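Local coordinates for phosphatidylinositide phosphatase SAC2 (Homo sapiens, PDB 4XUU), which dephosphorylates mainly phosphatidylinositol 4-phosphate as an inositol 4-phosphatase, probably in endocytic recycling, and is represented here by its hSac2 domain, at residues Gln74-Ile86 with Met101-His115. Residues are numbered along the deposited sequence; the frame is centred on the assembly and turned at random.
Sequences QRLSLENLEKIEI and MRLHYRYKEASGYFH
Strands 81-86 and 101-107 run antiparallel, their axes approaching to 4.6 Å with 162° between strand directions; Glu-85 and Arg-102 exchange both backbone bonds. A beta bulge sets Glu-82 and Lys-83 opposite His-104: Glu-82 N bonds to His-104 O, and His-104 N to Lys-83 O. On one face, His-104 NE2 donates within its ring plane to Glu-85 OE1 at 2.8 Å, reaching that oxygen from above the carboxylate plane. Lys-83 CG lies between its backbone N and carbonyl carbon (chi1 58°), which brings CE squarely over the imidazole, 3.9 Å from the His-104 ring centroid in a CH-pi contact; Phe-114 CB meets the opposite face near the rim. Were His-104 an alanine, Glu-85 OE1 would probably lose this donor and the Lys-83 chain the ring it lies on. Toward the type I' turn Tyr-107 to Ala-110, Arg-106 NE and Glu-82 OE2 form a salt bridge whose hydrogen bond is weak, at 3.2 Å. On the mainly apolar face, Ile-84 CD1 touches selenomethionine Met-101 CE at 3.6 Å and Leu-103 CD2 packs on Ile-84 CG1; Met-101 also touches Ala-136 and Leu-139 of helix 129-145. Here Leu-76 CD2 packs against Tyr-105 CD2, and the buried Gln-74 NE2 donates to Tyr-105 OH at 3.1 Å, a polar pair completed by Glu-166 O and His-165 ND1. In this pleckstrin-homology-like sheet, the Glu-85 carboxylate thus fixes the imidazole's rotation.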
loop_
_atom_site.group_PDB
_atom_site.type_symbol
_atom_site.label_atom_id
_atom_site.label_comp_id
_atom_site.label_asym_id
_atom_site.label_seq_id
_atom_site.Cartn_x
_atom_site.Cartn_y
_atom_site.Cartn_z
ATOM N N GLN A 74 23.394 -18.391 -2.706
ATOM C CA GLN A 74 23.278 -18.366 -1.253
ATOM C C GLN A 74 21.934 -18.914 -0.799
ATOM O O GLN A 74 20.890 -18.456 -1.254
ATOM C CB GLN A 74 23.423 -16.936 -0.724
ATOM C CG GLN A 74 24.826 -16.329 -0.798
ATOM C CD GLN A 74 24.881 -14.936 -0.193
ATOM O OE1 GLN A 74 23.999 -14.120 -0.420
ATOM N NE2 GLN A 74 25.918 -14.663 0.582
ATOM N N ARG A 75 21.961 -19.906 0.087
ATOM C CA ARG A 75 20.778 -20.249 0.859
ATOM C C ARG A 75 20.921 -19.547 2.190
ATOM O O ARG A 75 21.968 -19.625 2.841
ATOM C CB ARG A 75 20.640 -21.754 1.076
ATOM C CG ARG A 75 19.390 -22.135 1.870
ATOM C CD ARG A 75 19.394 -23.599 2.262
ATOM N NE ARG A 75 18.296 -23.928 3.168
ATOM C CZ ARG A 75 18.328 -23.771 4.491
ATOM N NH1 ARG A 75 19.406 -23.280 5.091
ATOM N NH2 ARG A 75 17.273 -24.103 5.217
ATOM N N LEU A 76 19.870 -18.846 2.585
ATOM C CA LEU A 76 19.904 -18.047 3.797
ATOM C C LEU A 76 18.674 -18.357 4.625
ATOM O O LEU A 76 17.540 -18.217 4.151
ATOM C CB LEU A 76 19.959 -16.556 3.442
ATOM C CG LEU A 76 21.197 -16.065 2.673
ATOM C CD1 LEU A 76 20.886 -14.869 1.779
ATOM C CD2 LEU A 76 22.343 -15.755 3.635
ATOM N N SER A 77 18.900 -18.802 5.856
ATOM C CA SER A 77 17.813 -19.077 6.783
ATOM C C SER A 77 17.033 -17.797 7.038
ATOM O O SER A 77 17.614 -16.706 7.063
ATOM C CB SER A 77 18.360 -19.628 8.097
ATOM O OG SER A 77 17.308 -19.887 9.010
ATOM N N LEU A 78 15.721 -17.929 7.216
ATOM C CA LEU A 78 14.873 -16.771 7.485
ATOM C C LEU A 78 15.140 -16.151 8.858
ATOM O O LEU A 78 14.895 -14.962 9.058
ATOM C CB LEU A 78 13.391 -17.111 7.301
ATOM C CG LEU A 78 12.876 -17.222 5.855
ATOM C CD1 LEU A 78 11.506 -17.874 5.831
ATOM C CD2 LEU A 78 12.828 -15.874 5.154
ATOM N N GLU A 79 15.650 -16.952 9.797
ATOM C CA GLU A 79 16.054 -16.442 11.109
ATOM C C GLU A 79 17.068 -15.308 10.999
ATOM O O GLU A 79 17.071 -14.391 11.823
ATOM C CB GLU A 79 16.652 -17.545 11.981
ATOM C CG GLU A 79 15.645 -18.327 12.801
ATOM C CD GLU A 79 15.328 -19.685 12.198
ATOM O OE1 GLU A 79 15.214 -19.782 10.954
ATOM O OE2 GLU A 79 15.194 -20.656 12.973
ATOM N N ASN A 80 17.922 -15.384 9.979
ATOM C CA ASN A 80 19.023 -14.442 9.803
ATOM C C ASN A 80 18.674 -13.192 9.002
ATOM O O ASN A 80 19.477 -12.258 8.935
ATOM C CB ASN A 80 20.236 -15.144 9.184
ATOM C CG ASN A 80 20.865 -16.161 10.119
ATOM O OD1 ASN A 80 21.338 -17.204 9.675
ATOM N ND2 ASN A 80 20.873 -15.864 11.415
ATOM N N LEU A 81 17.488 -13.180 8.394
ATOM C CA LEU A 81 16.988 -11.998 7.695
ATOM C C LEU A 81 16.500 -10.970 8.714
ATOM O O LEU A 81 15.435 -11.136 9.303
ATOM C CB LEU A 81 15.868 -12.377 6.716
ATOM C CG LEU A 81 15.296 -11.274 5.809
ATOM C CD1 LEU A 81 16.385 -10.585 4.996
ATOM C CD2 LEU A 81 14.229 -11.836 4.899
ATOM N N GLU A 82 17.285 -9.911 8.908
ATOM C CA GLU A 82 17.055 -8.938 9.983
ATOM C C GLU A 82 15.908 -7.972 9.700
ATOM O O GLU A 82 15.018 -7.799 10.532
ATOM C CB GLU A 82 18.324 -8.127 10.272
ATOM C CG GLU A 82 19.567 -8.945 10.601
ATOM C CD GLU A 82 20.798 -8.072 10.826
ATOM O OE1 GLU A 82 20.847 -6.945 10.276
ATOM O OE2 GLU A 82 21.719 -8.511 11.555
ATOM N N LYS A 83 15.950 -7.336 8.531
ATOM C CA LYS A 83 15.001 -6.289 8.169
ATOM C C LYS A 83 15.003 -6.050 6.664
ATOM O O LYS A 83 15.924 -6.474 5.963
ATOM C CB LYS A 83 15.321 -4.984 8.911
ATOM C CG LYS A 83 16.721 -4.444 8.665
ATOM C CD LYS A 83 16.967 -3.147 9.406
ATOM C CE LYS A 83 18.327 -2.581 9.038
ATOM N NZ LYS A 83 18.555 -1.233 9.622
ATOM N N ILE A 84 13.962 -5.377 6.178
ATOM C CA ILE A 84 13.887 -4.963 4.784
ATOM C C ILE A 84 13.704 -3.449 4.693
ATOM O O ILE A 84 12.867 -2.873 5.387
ATOM C CB ILE A 84 12.734 -5.681 4.026
ATOM C CG1 ILE A 84 12.919 -7.202 4.074
ATOM C CG2 ILE A 84 12.659 -5.203 2.583
ATOM C CD1 ILE A 84 11.737 -7.992 3.563
ATOM N N GLU A 85 14.492 -2.814 3.831
ATOM C CA GLU A 85 14.339 -1.388 3.557
ATOM C C GLU A 85 13.886 -1.172 2.121
ATOM O O GLU A 85 14.414 -1.805 1.207
ATOM C CB GLU A 85 15.655 -0.656 3.792
ATOM C CG GLU A 85 16.150 -0.689 5.222
ATOM C CD GLU A 85 17.454 0.053 5.387
ATOM O OE1 GLU A 85 18.340 -0.089 4.516
ATOM O OE2 GLU A 85 17.594 0.786 6.390
ATOM N N ILE A 86 12.905 -0.294 1.924
ATOM C CA ILE A 86 12.427 0.041 0.581
ATOM C C ILE A 86 12.415 1.554 0.345
ATOM O O ILE A 86 11.671 2.296 0.997
ATOM C CB ILE A 86 11.027 -0.560 0.278
ATOM C CG1 ILE A 86 11.086 -2.092 0.276
ATOM C CG2 ILE A 86 10.502 -0.056 -1.068
ATOM C CD1 ILE A 86 9.736 -2.779 0.162
HETATM N N MSE A 101 14.945 -2.551 -3.122
HETATM C CA MSE A 101 14.644 -3.316 -1.931
HETATM C C MSE A 101 15.938 -3.868 -1.354
HETATM O O MSE A 101 16.690 -4.566 -2.041
HETATM C CB MSE A 101 13.702 -4.457 -2.284
HETATM C CG MSE A 101 13.205 -5.239 -1.095
HETATM SE SE MSE A 101 12.234 -6.807 -1.689
HETATM C CE MSE A 101 11.888 -7.611 0.016
ATOM N N ARG A 102 16.187 -3.555 -0.090
ATOM C CA ARG A 102 17.411 -3.959 0.574
ATOM C C ARG A 102 17.135 -4.991 1.669
ATOM O O ARG A 102 16.417 -4.715 2.631
ATOM C CB ARG A 102 18.110 -2.721 1.134
ATOM C CG ARG A 102 19.496 -2.960 1.670
ATOM C CD ARG A 102 20.258 -1.658 1.732
ATOM N NE ARG A 102 20.893 -1.343 0.456
ATOM C CZ ARG A 102 21.548 -0.213 0.197
ATOM N NH1 ARG A 102 21.655 0.736 1.122
ATOM N NH2 ARG A 102 22.095 -0.029 -0.998
ATOM N N LEU A 103 17.709 -6.178 1.502
ATOM C CA LEU A 103 17.542 -7.288 2.436
ATOM C C LEU A 103 18.782 -7.427 3.308
ATOM O O LEU A 103 19.821 -7.901 2.845
ATOM C CB LEU A 103 17.302 -8.601 1.676
ATOM C CG LEU A 103 16.242 -8.670 0.568
ATOM C CD1 LEU A 103 16.324 -9.996 -0.170
ATOM C CD2 LEU A 103 14.849 -8.465 1.121
ATOM N N HIS A 104 18.670 -7.008 4.565
ATOM C CA HIS A 104 19.784 -7.080 5.510
ATOM C C HIS A 104 19.815 -8.448 6.182
ATOM O O HIS A 104 18.841 -8.859 6.809
ATOM C CB HIS A 104 19.672 -5.979 6.569
ATOM C CG HIS A 104 19.720 -4.590 6.011
ATOM N ND1 HIS A 104 20.854 -3.806 6.061
ATOM C CD2 HIS A 104 18.773 -3.842 5.399
ATOM C CE1 HIS A 104 20.604 -2.637 5.498
ATOM N NE2 HIS A 104 19.348 -2.632 5.090
ATOM N N TYR A 105 20.932 -9.153 6.049
ATOM C CA TYR A 105 21.062 -10.473 6.652
ATOM C C TYR A 105 22.284 -10.613 7.557
ATOM O O TYR A 105 23.297 -9.925 7.382
ATOM C CB TYR A 105 21.019 -11.578 5.587
ATOM C CG TYR A 105 22.226 -11.677 4.671
ATOM C CD1 TYR A 105 22.285 -10.950 3.481
ATOM C CD2 TYR A 105 23.293 -12.523 4.980
ATOM C CE1 TYR A 105 23.385 -11.047 2.629
ATOM C CE2 TYR A 105 24.396 -12.632 4.137
ATOM C CZ TYR A 105 24.435 -11.893 2.964
ATOM O OH TYR A 105 25.524 -11.995 2.131
ATOM N N ARG A 106 22.164 -11.505 8.535
ATOM C CA ARG A 106 23.240 -11.787 9.465
ATOM C C ARG A 106 24.028 -12.992 8.960
ATOM O O ARG A 106 23.447 -14.011 8.574
ATOM C CB ARG A 106 22.679 -12.037 10.864
ATOM C CG ARG A 106 23.728 -12.045 11.958
ATOM C CD ARG A 106 23.091 -12.035 13.337
ATOM N NE ARG A 106 22.696 -10.691 13.755
ATOM C CZ ARG A 106 23.398 -9.926 14.590
ATOM N NH1 ARG A 106 24.540 -10.363 15.108
ATOM N NH2 ARG A 106 22.954 -8.718 14.913
ATOM N N TYR A 107 25.351 -12.856 8.953
ATOM C CA TYR A 107 26.240 -13.885 8.431
ATOM C C TYR A 107 27.425 -14.082 9.371
ATOM O O TYR A 107 28.137 -13.127 9.691
ATOM C CB TYR A 107 26.714 -13.514 7.021
ATOM C CG TYR A 107 27.667 -14.508 6.401
ATOM C CD1 TYR A 107 27.231 -15.777 6.019
ATOM C CD2 TYR A 107 29.006 -14.180 6.193
ATOM C CE1 TYR A 107 28.109 -16.698 5.450
ATOM C CE2 TYR A 107 29.890 -15.091 5.621
ATOM C CZ TYR A 107 29.435 -16.348 5.251
ATOM O OH TYR A 107 30.303 -17.255 4.686
ATOM N N LYS A 108 27.625 -15.326 9.803
ATOM C CA LYS A 108 28.607 -15.661 10.838
ATOM C C LYS A 108 28.417 -14.759 12.061
ATOM O O LYS A 108 29.385 -14.276 12.651
ATOM C CB LYS A 108 30.049 -15.565 10.306
ATOM C CG LYS A 108 30.304 -16.239 8.955
ATOM C CD LYS A 108 30.294 -17.757 9.037
ATOM C CE LYS A 108 30.888 -18.361 7.780
ATOM N NZ LYS A 108 30.969 -19.839 7.856
ATOM N N GLU A 109 27.151 -14.533 12.415
ATOM C CA GLU A 109 26.754 -13.673 13.540
ATOM C C GLU A 109 27.133 -12.192 13.379
ATOM O O GLU A 109 26.922 -11.388 14.288
ATOM C CB GLU A 109 27.250 -14.246 14.876
ATOM C CG GLU A 109 26.565 -15.555 15.257
ATOM C CD GLU A 109 27.090 -16.150 16.544
ATOM O OE1 GLU A 109 28.301 -16.441 16.617
ATOM O OE2 GLU A 109 26.287 -16.340 17.482
ATOM N N ALA A 110 27.674 -11.840 12.215
ATOM C CA ALA A 110 28.013 -10.455 11.902
ATOM C C ALA A 110 26.963 -9.841 10.982
ATOM O O ALA A 110 26.384 -10.533 10.145
ATOM C CB ALA A 110 29.389 -10.379 11.262
ATOM N N SER A 111 26.722 -8.542 11.149
ATOM C CA SER A 111 25.814 -7.806 10.273
ATOM C C SER A 111 26.592 -6.871 9.340
ATOM O O SER A 111 27.822 -6.796 9.406
ATOM C CB SER A 111 24.773 -7.029 11.089
ATOM O OG SER A 111 25.350 -5.890 11.704
ATOM N N GLY A 112 25.867 -6.162 8.477
ATOM C CA GLY A 112 26.481 -5.311 7.464
ATOM C C GLY A 112 26.464 -5.980 6.101
ATOM O O GLY A 112 27.128 -5.523 5.167
ATOM N N TYR A 113 25.711 -7.073 6.001
ATOM C CA TYR A 113 25.527 -7.794 4.746
ATOM C C TYR A 113 24.130 -7.522 4.202
ATOM O O TYR A 113 23.135 -7.671 4.926
ATOM C CB TYR A 113 25.690 -9.301 4.957
ATOM C CG TYR A 113 27.064 -9.751 5.386
ATOM C CD1 TYR A 113 28.044 -10.069 4.444
ATOM C CD2 TYR A 113 27.380 -9.888 6.737
ATOM C CE1 TYR A 113 29.308 -10.500 4.839
ATOM C CE2 TYR A 113 28.639 -10.314 7.139
ATOM C CZ TYR A 113 29.595 -10.616 6.187
ATOM O OH TYR A 113 30.840 -11.036 6.591
ATOM N N PHE A 114 24.052 -7.132 2.931
ATOM C CA PHE A 114 22.753 -6.882 2.301
ATOM C C PHE A 114 22.720 -7.048 0.788
ATOM O O PHE A 114 23.705 -6.802 0.094
ATOM C CB PHE A 114 22.162 -5.518 2.715
ATOM C CG PHE A 114 23.091 -4.348 2.525
ATOM C CD1 PHE A 114 23.208 -3.723 1.287
ATOM C CD2 PHE A 114 23.820 -3.843 3.600
ATOM C CE1 PHE A 114 24.055 -2.622 1.115
ATOM C CE2 PHE A 114 24.669 -2.744 3.441
ATOM C CZ PHE A 114 24.788 -2.132 2.197
ATOM N N HIS A 115 21.564 -7.481 0.301
ATOM C CA HIS A 115 21.280 -7.554 -1.121
ATOM C C HIS A 115 20.388 -6.385 -1.478
ATOM O O HIS A 115 19.418 -6.109 -0.779
ATOM C CB HIS A 115 20.555 -8.851 -1.454
ATOM C CG HIS A 115 21.326 -10.080 -1.098
ATOM N ND1 HIS A 115 22.455 -10.473 -1.786
ATOM C CD2 HIS A 115 21.131 -11.006 -0.130
ATOM C CE1 HIS A 115 22.923 -11.587 -1.255
ATOM N NE2 HIS A 115 22.135 -11.935 -0.253
#